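PDB 2FEF: hypothetical protein PA2201 from Pseudomonas aeruginosa, which is of unknown function but carries a PoNi-type C-terminal domain, so it probably acts as an immunity protein against a PoNe-type bacterial toxin. Local coordinates for residues 105-110 against 149-154; 110-115 against 165-170; 181-186 against 265-270; 208-213 against 219-224. All blocks are in the same frame, centred on the assembly; numbering follows the deposited sequence.

Interaction 1 (105-110 against 149-154)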
loop_
_atom_site.group_PDB
_atom_site.type_symbol
_atom_site.label_atom_id
_atom_site.label_comp_id
_atom_site.label_asym_id
_atom_site.label_seq_id
_atom_site.Cartn_x
_atom_site.Cartn_y
_atom_site.Cartn_z
ATOM N N LEU B 105 4.976 22.886 1.586
ATOM C CA LEU B 105 3.706 23.534 1.963
ATOM C C LEU B 105 2.655 22.495 2.308
ATOM O O LEU B 105 1.879 22.697 3.250
ATOM C CB LEU B 105 3.186 24.459 0.865
ATOM C CG LEU B 105 4.010 25.722 0.593
ATOM C CD1 LEU B 105 3.236 26.581 -0.382
ATOM C CD2 LEU B 105 4.351 26.514 1.872
ATOM N N GLU B 106 2.651 21.379 1.570
ATOM C CA GLU B 106 1.662 20.312 1.825
ATOM C C GLU B 106 2.049 19.406 2.962
ATOM O O GLU B 106 1.175 18.886 3.684
ATOM C CB GLU B 106 1.406 19.483 0.567
ATOM C CG GLU B 106 0.762 20.299 -0.562
ATOM C CD GLU B 106 -0.543 20.905 -0.107
ATOM O OE1 GLU B 106 -1.281 20.229 0.650
ATOM O OE2 GLU B 106 -0.840 22.043 -0.500
ATOM N N THR B 107 3.348 19.200 3.124
ATOM C CA THR B 107 3.847 18.437 4.272
ATOM C C THR B 107 3.426 19.161 5.566
ATOM O O THR B 107 2.817 18.557 6.470
ATOM C CB THR B 107 5.356 18.321 4.241
ATOM O OG1 THR B 107 5.774 17.821 2.957
ATOM C CG2 THR B 107 5.862 17.427 5.389
ATOM N N ALA B 108 3.728 20.452 5.639
ATOM C CA ALA B 108 3.302 21.272 6.774
ATOM C C ALA B 108 1.774 21.272 6.953
ATOM O O ALA B 108 1.283 21.135 8.087
ATOM C CB ALA B 108 3.838 22.700 6.619
ATOM N N ALA B 109 1.022 21.400 5.852
ATOM C CA ALA B 109 -0.454 21.408 5.928
ATOM C C ALA B 109 -0.963 20.076 6.442
ATOM O O ALA B 109 -1.863 20.038 7.238
ATOM C CB ALA B 109 -1.056 21.677 4.575
ATOM N N LEU B 110 -0.397 18.968 5.970
ATOM C CA LEU B 110 -0.890 17.675 6.419
ATOM C C LEU B 110 -0.616 17.460 7.904
ATOM O O LEU B 110 -1.477 16.912 8.595
ATOM C CB LEU B 110 -0.343 16.520 5.570
ATOM C CG LEU B 110 -0.945 16.411 4.162
ATOM C CD1 LEU B 110 0.001 15.498 3.348
ATOM C CD2 LEU B 110 -2.437 15.918 4.196
ATOM N N ALA B 149 9.897 16.906 13.685
ATOM C CA ALA B 149 9.759 18.298 14.168
ATOM C C ALA B 149 10.970 19.119 13.660
ATOM O O ALA B 149 10.825 20.274 13.224
ATOM C CB ALA B 149 9.667 18.349 15.690
ATOM N N LEU B 150 12.149 18.507 13.701
ATOM C CA LEU B 150 13.373 19.135 13.149
ATOM C C LEU B 150 13.128 19.482 11.678
ATOM O O LEU B 150 13.395 20.610 11.258
ATOM C CB LEU B 150 14.591 18.182 13.267
ATOM C CG LEU B 150 15.868 18.667 12.543
ATOM C CD1 LEU B 150 16.309 19.997 13.156
ATOM C CD2 LEU B 150 16.917 17.586 12.707
ATOM N N GLN B 151 12.626 18.512 10.896
ATOM C CA GLN B 151 12.362 18.760 9.474
ATOM C C GLN B 151 11.368 19.929 9.292
ATOM O O GLN B 151 11.569 20.809 8.456
ATOM C CB GLN B 151 11.755 17.507 8.785
ATOM C CG GLN B 151 11.657 17.718 7.246
ATOM C CD GLN B 151 10.726 16.746 6.572
ATOM O OE1 GLN B 151 9.500 16.860 6.696
ATOM N NE2 GLN B 151 11.296 15.797 5.825
ATOM N N LEU B 152 10.282 19.918 10.063
ATOM C CA LEU B 152 9.249 20.952 9.890
ATOM C C LEU B 152 9.814 22.351 10.139
ATOM O O LEU B 152 9.515 23.286 9.374
ATOM C CB LEU B 152 8.053 20.686 10.813
ATOM C CG LEU B 152 7.160 19.562 10.278
ATOM C CD1 LEU B 152 6.190 19.172 11.459
ATOM C CD2 LEU B 152 6.421 20.013 9.036
ATOM N N LEU B 153 10.613 22.511 11.191
ATOM C CA LEU B 153 11.127 23.847 11.512
ATOM C C LEU B 153 12.286 24.193 10.597
ATOM O O LEU B 153 12.285 25.264 10.001
ATOM C CB LEU B 153 11.509 23.993 13.001
ATOM C CG LEU B 153 10.341 24.352 13.931
ATOM C CD1 LEU B 153 9.119 23.414 13.748
ATOM C CD2 LEU B 153 10.759 24.384 15.374
ATOM N N ALA B 154 13.259 23.282 10.461
ATOM C CA ALA B 154 14.453 23.602 9.641
ATOM C C ALA B 154 14.107 23.792 8.165
ATOM O O ALA B 154 14.657 24.706 7.499
ATOM C CB ALA B 154 15.536 22.513 9.816
#
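Leu-152 reaches from helix 146-158 onto the backbone of helix 97-127, where its CD2 methyl rests 4.1 Å from Ala-108 CA and 4.4 Å from Ala-108 CB. The CA-CB bond of Leu-152 does not aim at the other helix. What brings the branch across is the position of CG beside the backbone N (chi1 -77°), from which CD2 extends over Ala-108. With no more than a methyl on that residue the two backbones can come close: Ala-108 CA and Leu-152 CA are 6.7 Å apart, the nearest such pair of the two segments.

One residue earlier on each helix, Thr-107 and Gln-151 meet with their side chains at roughly a right angle. CG2 of Thr-107 lies 3.9 Å from OE1 of Gln-151, a van der Waals contact of a methyl with an amide oxygen. The polar groups are engaged elsewhere. Thr-107 OG1 bonds back to Ile-103 O in its own helix, and the Gln-151 amide, carried away from its own helix on an extended chain with CG anti to the backbone N (chi1 -172°), gives its NE2 to Ser-84 O and Ala-252 O. Two carbonyls on one buried NE2 should fix the rotation of the amide. A further link between the same helices comes from Tyr-104, whose OH bonds to Leu-152 O.

All four touching residues are buried, though only 111 Å² is lost between the segments. Such close approach at an alanine, beside a polar group tied to a third helix, is the interior helix-to-helix packing of an all-helical fold.

Interaction 2 (110-115 against 165-170)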
loop_
_atom_site.group_PDB
_atom_site.type_symbol
_atom_site.label_atom_id
_atom_site.label_comp_id
_atom_site.label_asym_id
_atom_site.label_seq_id
_atom_site.Cartn_x
_atom_site.Cartn_y
_atom_site.Cartn_z
ATOM N N LEU B 110 -0.397 18.968 5.970
ATOM C CA LEU B 110 -0.890 17.675 6.419
ATOM C C LEU B 110 -0.616 17.460 7.904
ATOM O O LEU B 110 -1.477 16.912 8.595
ATOM C CB LEU B 110 -0.343 16.520 5.570
ATOM C CG LEU B 110 -0.945 16.411 4.162
ATOM C CD1 LEU B 110 0.001 15.498 3.348
ATOM C CD2 LEU B 110 -2.437 15.918 4.196
ATOM N N TRP B 111 0.573 17.862 8.386
ATOM C CA TRP B 111 0.848 17.783 9.829
ATOM C C TRP B 111 -0.136 18.617 10.690
ATOM O O TRP B 111 -0.638 18.139 11.718
ATOM C CB TRP B 111 2.300 18.178 10.121
ATOM C CG TRP B 111 3.284 17.052 9.903
ATOM C CD1 TRP B 111 4.097 16.862 8.797
ATOM C CD2 TRP B 111 3.534 15.952 10.781
ATOM N NE1 TRP B 111 4.855 15.726 8.972
ATOM C CE2 TRP B 111 4.504 15.129 10.159
ATOM C CE3 TRP B 111 2.997 15.552 12.025
ATOM C CZ2 TRP B 111 4.999 13.955 10.769
ATOM C CZ3 TRP B 111 3.489 14.397 12.631
ATOM C CH2 TRP B 111 4.473 13.600 11.985
ATOM N N LEU B 112 -0.398 19.846 10.246
ATOM C CA LEU B 112 -1.348 20.747 10.891
ATOM C C LEU B 112 -2.767 20.167 10.862
ATOM O O LEU B 112 -3.424 20.118 11.907
ATOM C CB LEU B 112 -1.344 22.085 10.157
ATOM C CG LEU B 112 -2.204 23.182 10.752
ATOM C CD1 LEU B 112 -1.765 23.439 12.196
ATOM C CD2 LEU B 112 -2.072 24.425 9.888
ATOM N N ASP B 113 -3.229 19.727 9.680
ATOM C CA ASP B 113 -4.556 19.045 9.565
ATOM C C ASP B 113 -4.659 17.815 10.438
ATOM O O ASP B 113 -5.686 17.599 11.111
ATOM C CB ASP B 113 -4.897 18.693 8.102
ATOM C CG ASP B 113 -5.080 19.967 7.206
ATOM O OD1 ASP B 113 -5.238 21.100 7.716
ATOM O OD2 ASP B 113 -5.090 19.824 5.986
ATOM N N TYR B 114 -3.620 16.979 10.420
ATOM C CA TYR B 114 -3.582 15.853 11.343
ATOM C C TYR B 114 -3.819 16.297 12.783
ATOM O O TYR B 114 -4.663 15.728 13.480
ATOM C CB TYR B 114 -2.253 15.078 11.203
ATOM C CG TYR B 114 -1.864 14.181 12.373
ATOM C CD1 TYR B 114 -2.742 13.228 12.891
ATOM C CD2 TYR B 114 -0.567 14.253 12.926
ATOM C CE1 TYR B 114 -2.367 12.416 13.969
ATOM C CE2 TYR B 114 -0.189 13.429 13.980
ATOM C CZ TYR B 114 -1.080 12.524 14.497
ATOM O OH TYR B 114 -0.726 11.678 15.541
ATOM N N SER B 115 -3.057 17.285 13.244
ATOM C CA SER B 115 -3.183 17.713 14.644
ATOM C C SER B 115 -4.608 18.215 14.955
ATOM O O SER B 115 -5.132 18.026 16.060
ATOM C CB SER B 115 -2.152 18.816 14.943
ATOM O OG SER B 115 -2.554 20.098 14.412
ATOM N N ILE B 165 5.517 28.224 10.658
ATOM C CA ILE B 165 6.136 27.689 11.869
ATOM C C ILE B 165 5.284 27.966 13.136
ATOM O O ILE B 165 5.122 27.064 13.970
ATOM C CB ILE B 165 7.619 28.201 12.019
ATOM C CG1 ILE B 165 8.527 27.492 10.984
ATOM C CG2 ILE B 165 8.117 28.011 13.461
ATOM C CD1 ILE B 165 9.946 28.120 10.878
ATOM N N PRO B 166 4.742 29.203 13.294
ATOM C CA PRO B 166 3.946 29.413 14.514
ATOM C C PRO B 166 2.785 28.468 14.711
ATOM O O PRO B 166 2.671 27.953 15.809
ATOM C CB PRO B 166 3.461 30.871 14.386
ATOM C CG PRO B 166 4.612 31.526 13.610
ATOM C CD PRO B 166 4.879 30.465 12.545
ATOM N N ALA B 167 1.943 28.218 13.703
ATOM C CA ALA B 167 0.842 27.247 13.900
ATOM C C ALA B 167 1.369 25.831 14.121
ATOM O O ALA B 167 0.807 25.063 14.920
ATOM C CB ALA B 167 -0.129 27.250 12.733
ATOM N N LEU B 168 2.419 25.471 13.391
ATOM C CA LEU B 168 3.081 24.178 13.620
ATOM C C LEU B 168 3.514 24.007 15.069
ATOM O O LEU B 168 3.192 23.009 15.701
ATOM C CB LEU B 168 4.275 23.962 12.651
ATOM C CG LEU B 168 3.901 23.820 11.169
ATOM C CD1 LEU B 168 5.134 23.901 10.302
ATOM C CD2 LEU B 168 3.148 22.516 10.885
ATOM N N VAL B 169 4.265 24.958 15.596
ATOM C CA VAL B 169 4.672 24.899 17.002
ATOM C C VAL B 169 3.460 24.852 17.958
ATOM O O VAL B 169 3.422 24.027 18.867
ATOM C CB VAL B 169 5.632 26.037 17.325
ATOM C CG1 VAL B 169 5.943 26.079 18.778
ATOM C CG2 VAL B 169 6.979 25.840 16.498
ATOM N N GLU B 170 2.469 25.720 17.760
ATOM C CA GLU B 170 1.295 25.683 18.651
ATOM C C GLU B 170 0.466 24.384 18.552
ATOM O O GLU B 170 0.155 23.751 19.571
ATOM C CB GLU B 170 0.365 26.886 18.440
ATOM C CG GLU B 170 -0.936 26.712 19.265
ATOM C CD GLU B 170 -1.860 27.879 19.190
ATOM O OE1 GLU B 170 -1.804 28.604 18.188
ATOM O OE2 GLU B 170 -2.651 28.062 20.143
#
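The start of helix 165-172 packs here against the middle of the long helix 97-127 as a pair of like-directed helices. The axes of the two segments pass 9.9 Å apart at their closest, with 36° between the N-to-C directions, and the backbones come nearest at Leu-112 and Leu-168, with the two CA atoms 6.2 Å apart. Leu-112 supplies the main bridge. Its CG stands anti to the backbone N (chi1 -176°), which carries CD1 across to Ala-167, 4.2 Å from the CB methyl of that residue and 4.1 Å from Ala-167 O.

In return Leu-168 sends CD2 towards the longer helix, where it lies 4.5 Å from Trp-111 CB and equally far from Leu-112 N. Two leucines thus reach past each other between the helices, in a protein whose modelled chain contains no strand. Trp-111 meets Leu-168 through CB, while its indole leads away from this interface: NE1 bonds to Ser-84 OG on helix 66-93, and the ring meets that of Phe-148 obliquely.

Near the same interface Ser-115 turns its hydroxyl back onto its own helix, OG donating to Leu-112 O at 2.7 Å. The C=O...OG angle is 129°, with the donor moderately tilted from the carbonyl plane. Beyond the pi-type turn at 168-170, Val-172 and Glu-171 touch Ser-115 and extend the contact along helix 165-172.

Interaction 3 (181-186 against 265-270)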
loop_
_atom_site.group_PDB
_atom_site.type_symbol
_atom_site.label_atom_id
_atom_site.label_comp_id
_atom_site.label_asym_id
_atom_site.label_seq_id
_atom_site.Cartn_x
_atom_site.Cartn_y
_atom_site.Cartn_z
ATOM N N LEU B 181 14.989 23.491 18.756
ATOM C CA LEU B 181 13.724 23.843 18.096
ATOM C C LEU B 181 13.353 25.303 18.386
ATOM O O LEU B 181 12.842 26.004 17.491
ATOM C CB LEU B 181 12.566 22.899 18.501
ATOM C CG LEU B 181 12.686 21.423 18.069
ATOM C CD1 LEU B 181 11.494 20.564 18.605
ATOM C CD2 LEU B 181 12.919 21.268 16.528
ATOM N N ASP B 182 13.609 25.763 19.615
ATOM C CA ASP B 182 13.409 27.180 19.945
ATOM C C ASP B 182 14.291 28.135 19.121
ATOM O O ASP B 182 13.787 29.160 18.630
ATOM C CB ASP B 182 13.591 27.455 21.444
ATOM C CG ASP B 182 12.410 26.955 22.290
ATOM O OD1 ASP B 182 11.381 26.532 21.720
ATOM O OD2 ASP B 182 12.523 27.006 23.540
ATOM N N TYR B 183 15.577 27.815 18.954
ATOM C CA TYR B 183 16.442 28.582 18.038
ATOM C C TYR B 183 15.939 28.585 16.600
ATOM O O TYR B 183 15.933 29.633 15.959
ATOM C CB TYR B 183 17.895 28.097 18.091
ATOM C CG TYR B 183 18.680 28.787 19.185
ATOM C CD1 TYR B 183 18.487 28.454 20.516
ATOM C CD2 TYR B 183 19.632 29.761 18.875
ATOM C CE1 TYR B 183 19.206 29.084 21.533
ATOM C CE2 TYR B 183 20.363 30.397 19.885
ATOM C CZ TYR B 183 20.133 30.047 21.214
ATOM O OH TYR B 183 20.825 30.664 22.229
ATOM N N LEU B 184 15.525 27.419 16.097
ATOM C CA LEU B 184 15.009 27.327 14.720
ATOM C C LEU B 184 13.738 28.141 14.506
ATOM O O LEU B 184 13.553 28.730 13.451
ATOM C CB LEU B 184 14.797 25.873 14.298
ATOM C CG LEU B 184 16.090 25.044 14.192
ATOM C CD1 LEU B 184 15.779 23.594 13.828
ATOM C CD2 LEU B 184 17.056 25.696 13.167
ATOM N N GLY B 185 12.850 28.157 15.496
ATOM C CA GLY B 185 11.604 28.910 15.373
ATOM C C GLY B 185 11.581 30.308 15.943
ATOM O O GLY B 185 10.543 30.985 15.876
ATOM N N ALA B 186 12.713 30.749 16.488
ATOM C CA ALA B 186 12.794 32.001 17.246
ATOM C C ALA B 186 12.280 33.218 16.478
ATOM O O ALA B 186 11.443 33.962 16.992
ATOM C CB ALA B 186 14.224 32.241 17.740
ATOM N N VAL B 265 20.872 30.382 7.576
ATOM C CA VAL B 265 19.878 31.340 7.095
ATOM C C VAL B 265 19.513 32.319 8.215
ATOM O O VAL B 265 19.451 33.533 7.998
ATOM C CB VAL B 265 18.612 30.614 6.573
ATOM C CG1 VAL B 265 17.513 31.640 6.166
ATOM C CG2 VAL B 265 18.976 29.696 5.366
ATOM N N LEU B 266 19.264 31.773 9.406
ATOM C CA LEU B 266 18.842 32.567 10.569
ATOM C C LEU B 266 19.894 33.570 11.048
ATOM O O LEU B 266 19.556 34.709 11.425
ATOM C CB LEU B 266 18.447 31.629 11.700
ATOM C CG LEU B 266 17.206 30.770 11.423
ATOM C CD1 LEU B 266 17.017 29.743 12.553
ATOM C CD2 LEU B 266 15.950 31.625 11.193
ATOM N N TYR B 267 21.163 33.154 11.037
ATOM C CA TYR B 267 22.269 34.009 11.506
ATOM C C TYR B 267 22.927 34.860 10.436
ATOM O O TYR B 267 23.533 35.870 10.764
ATOM C CB TYR B 267 23.351 33.193 12.205
ATOM C CG TYR B 267 23.034 32.852 13.630
ATOM C CD1 TYR B 267 22.167 31.824 13.937
ATOM C CD2 TYR B 267 23.601 33.567 14.678
ATOM C CE1 TYR B 267 21.872 31.501 15.248
ATOM C CE2 TYR B 267 23.309 33.254 16.006
ATOM C CZ TYR B 267 22.457 32.210 16.280
ATOM O OH TYR B 267 22.156 31.885 17.590
ATOM N N GLY B 268 22.813 34.476 9.172
ATOM C CA GLY B 268 23.297 35.345 8.082
ATOM C C GLY B 268 24.802 35.384 7.884
ATOM O O GLY B 268 25.321 36.179 7.095
ATOM N N TRP B 269 25.504 34.502 8.578
ATOM C CA TRP B 269 26.951 34.502 8.540
ATOM C C TRP B 269 27.541 33.948 7.237
ATOM O O TRP B 269 26.833 33.333 6.437
ATOM C CB TRP B 269 27.486 33.715 9.730
ATOM C CG TRP B 269 27.017 32.283 9.800
ATOM C CD1 TRP B 269 26.678 31.445 8.758
ATOM C CD2 TRP B 269 26.889 31.518 10.980
ATOM N NE1 TRP B 269 26.354 30.210 9.231
ATOM C CE2 TRP B 269 26.461 30.226 10.597
ATOM C CE3 TRP B 269 27.074 31.805 12.340
ATOM C CZ2 TRP B 269 26.224 29.223 11.520
ATOM C CZ3 TRP B 269 26.848 30.816 13.254
ATOM C CH2 TRP B 269 26.422 29.530 12.840
ATOM N N ASP B 270 28.841 34.190 7.043
ATOM C CA ASP B 270 29.593 33.596 5.936
ATOM C C ASP B 270 29.830 32.128 6.238
ATOM O O ASP B 270 30.622 31.792 7.116
ATOM C CB ASP B 270 30.927 34.341 5.743
ATOM C CG ASP B 270 31.706 33.853 4.527
ATOM O OD1 ASP B 270 31.371 32.801 3.950
ATOM O OD2 ASP B 270 32.689 34.519 4.155
#
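Segment 181-186, on helix 179-189, meets the C-terminal end of helix 258-267 within the all-helical PoNi-like C-terminal region. Tyr-267 is still helical; Gly-268, with its positive phi of 76°, ends the helix, and the chain runs on in extended form through Trp-269. Across the contact the nearest CA atoms are those of Leu-184 and Leu-266, 7.7 Å apart.

Leu-266 drives the apolar part, its CG lying beside the backbone N (chi1 -66°) and CD1 carried onward to two successive carbonyls, 3.6 Å from Tyr-183 O and 3.7 Å from Leu-184 O. CD1 also meets Leu-184 CD2 at 4.1 Å, with the two side chains at about a right angle. Beside it, Tyr-267 brings its hydroxyl to the edge of the Tyr-183 ring: OH lies in the ring plane, 3.3 Å from CE2 and 3.5 Å from CD2. The oxygen therefore faces ring C-H groups, an approach probably helped by their slight positive charge. The two phenols do not pair through their hydroxyls, since Tyr-183 OH and Tyr-267 OH are 5.0 Å apart. Past the glycine, the Trp-269 indole has Tyr-267 CB over one face, 3.9 Å above its plane.

Helix 146-158 lies against both partners, Leu-150 touching Leu-184 and Val-157 touching Val-265, while helix 208-213 presents Phe-211 to Tyr-183 and Phe-210, edge-to-face, to Tyr-267.

Interaction 4 (208-213 against 219-224)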
loop_
_atom_site.group_PDB
_atom_site.type_symbol
_atom_site.label_atom_id
_atom_site.label_comp_id
_atom_site.label_asym_id
_atom_site.label_seq_id
_atom_site.Cartn_x
_atom_site.Cartn_y
_atom_site.Cartn_z
ATOM N N ARG B 208 25.895 22.787 22.253
ATOM C CA ARG B 208 25.984 23.561 23.503
ATOM C C ARG B 208 26.973 24.706 23.444
ATOM O O ARG B 208 26.645 25.805 23.868
ATOM C CB ARG B 208 26.284 22.653 24.707
ATOM C CG ARG B 208 26.417 23.366 26.047
ATOM C CD ARG B 208 26.147 22.395 27.193
ATOM N NE ARG B 208 26.835 22.775 28.424
ATOM C CZ ARG B 208 26.445 22.446 29.660
ATOM N NH1 ARG B 208 25.338 21.727 29.864
ATOM N NH2 ARG B 208 27.166 22.848 30.704
ATOM N N ALA B 209 28.154 24.463 22.886
ATOM C CA ALA B 209 29.170 25.510 22.723
ATOM C C ALA B 209 28.665 26.648 21.839
ATOM O O ALA B 209 28.858 27.824 22.162
ATOM C CB ALA B 209 30.457 24.931 22.149
ATOM N N PHE B 210 28.015 26.291 20.733
ATOM C CA PHE B 210 27.503 27.283 19.791
ATOM C C PHE B 210 26.399 28.156 20.427
ATOM O O PHE B 210 26.368 29.382 20.248
ATOM C CB PHE B 210 27.001 26.595 18.514
ATOM C CG PHE B 210 26.193 27.495 17.619
ATOM C CD1 PHE B 210 26.821 28.346 16.731
ATOM C CD2 PHE B 210 24.802 27.497 17.682
ATOM C CE1 PHE B 210 26.080 29.180 15.918
ATOM C CE2 PHE B 210 24.056 28.339 16.863
ATOM C CZ PHE B 210 24.703 29.176 15.980
ATOM N N PHE B 211 25.490 27.519 21.157
ATOM C CA PHE B 211 24.379 28.237 21.764
ATOM C C PHE B 211 24.812 29.181 22.894
ATOM O O PHE B 211 24.285 30.298 23.026
ATOM C CB PHE B 211 23.345 27.246 22.287
ATOM C CG PHE B 211 22.552 26.552 21.201
ATOM C CD1 PHE B 211 22.220 25.202 21.328
ATOM C CD2 PHE B 211 22.124 27.249 20.078
ATOM C CE1 PHE B 211 21.468 24.551 20.351
ATOM C CE2 PHE B 211 21.381 26.609 19.076
ATOM C CZ PHE B 211 21.056 25.262 19.213
ATOM N N GLU B 212 25.775 28.723 23.692
ATOM C CA GLU B 212 26.138 29.384 24.956
ATOM C C GLU B 212 27.363 30.285 24.853
ATOM O O GLU B 212 27.407 31.355 25.476
ATOM C CB GLU B 212 26.351 28.337 26.055
ATOM C CG GLU B 212 25.096 27.523 26.392
ATOM C CD GLU B 212 25.308 26.530 27.528
ATOM O OE1 GLU B 212 26.450 26.404 28.023
ATOM O OE2 GLU B 212 24.320 25.875 27.934
ATOM N N GLU B 213 28.353 29.850 24.077
ATOM C CA GLU B 213 29.643 30.546 23.981
ATOM C C GLU B 213 29.874 31.205 22.611
ATOM O O GLU B 213 30.837 31.960 22.445
ATOM C CB GLU B 213 30.802 29.574 24.289
ATOM C CG GLU B 213 30.699 28.812 25.612
ATOM N N ALA B 219 30.749 30.919 11.492
ATOM C CA ALA B 219 30.195 29.607 11.177
ATOM C C ALA B 219 31.149 28.511 11.677
ATOM O O ALA B 219 30.736 27.379 11.852
ATOM C CB ALA B 219 29.999 29.503 9.680
ATOM N N GLN B 220 32.422 28.866 11.921
ATOM C CA GLN B 220 33.435 27.904 12.396
ATOM C C GLN B 220 32.993 27.155 13.671
ATOM O O GLN B 220 33.434 26.029 13.938
ATOM C CB GLN B 220 34.795 28.591 12.616
ATOM C CG GLN B 220 35.878 27.651 13.180
ATOM C CD GLN B 220 36.192 26.466 12.259
ATOM O OE1 GLN B 220 36.168 26.586 11.028
ATOM N NE2 GLN B 220 36.492 25.312 12.864
ATOM N N ALA B 221 32.107 27.787 14.436
ATOM C CA ALA B 221 31.561 27.238 15.647
ATOM C C ALA B 221 30.818 25.913 15.403
ATOM O O ALA B 221 30.673 25.106 16.325
ATOM C CB ALA B 221 30.613 28.275 16.309
ATOM N N LEU B 222 30.378 25.687 14.160
ATOM C CA LEU B 222 29.599 24.495 13.805
ATOM C C LEU B 222 30.359 23.512 12.926
ATOM O O LEU B 222 29.850 22.427 12.619
ATOM C CB LEU B 222 28.279 24.904 13.142
ATOM C CG LEU B 222 27.295 25.559 14.123
ATOM C CD1 LEU B 222 26.032 26.105 13.412
ATOM C CD2 LEU B 222 26.865 24.615 15.275
ATOM N N ALA B 223 31.578 23.880 12.530
ATOM C CA ALA B 223 32.362 22.983 11.684
ATOM C C ALA B 223 32.739 21.645 12.383
ATOM O O ALA B 223 32.553 20.583 11.788
ATOM C CB ALA B 223 33.584 23.698 11.063
ATOM N N PRO B 224 33.240 21.681 13.644
ATOM C CA PRO B 224 33.466 20.416 14.369
ATOM C C PRO B 224 32.201 19.556 14.532
ATOM O O PRO B 224 32.283 18.331 14.413
ATOM C CB PRO B 224 33.999 20.887 15.733
ATOM C CG PRO B 224 34.732 22.177 15.396
ATOM C CD PRO B 224 33.729 22.827 14.439
#
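Phe-210 and Leu-222 close a short helix-loop-helix connection, in which five residues separate segment 208-213 from the turn leading into helix 223-234. The leucine lies over one face of the phenyl ring. Its CD1 makes a CH-pi contact, 4.1 Å from the ring centroid and 16° off the normal, while CD2 sits towards the root of the ring, 3.8 Å from both Phe-210 CG and Phe-210 CB. Both branches of Leu-222 are thus used along the length of Phe-210.

Ala-221 comes from another direction: its CB is in the ring plane at the edge, 3.8 Å from Phe-210 CD1. Consecutive residues of the turn therefore take a face and an edge of the same ring. The phenylalanine is directed at them with CG anti to the backbone N (chi1 168°). Trp-269, with planes at about 75°, adds a further aromatic contact to Phe-210.

On an exposed part of helix 208-213, Arg-208 and Glu-212 form a long ion pair, NE to OE1 at 3.7 Å with the oxygen well out of the guanidinium plane, while Glu-212 OE2 makes a salt bridge to Arg-179 NH1.

How the interactions relate
Interactions 1 and 2 share helix 97-127, and consecutive helices, 146-158 and 165-172, pack against neighbouring turns of it. Interaction 1 lies nearest the chain centre (about 5 Å between centres) and interaction 4 farthest (about 22 Å), yet interaction 4, like 1 and 2, is a buried contact, with Ala-221 exposed at its margin, while interaction 3 is only partly buried. The inner pair rests on aliphatic methyls, whereas interactions 3 and 4, both in the PoNi-like C-terminal region, bring in aromatic rings. Interaction 4 is nested inside the chain loop closed by interaction 3, and Trp-269 packs on Leu-222 between them. Helix 146-158 ties interaction 1 to interaction 3, Leu-153 CB meeting Leu-184 CB at 4.0 Å.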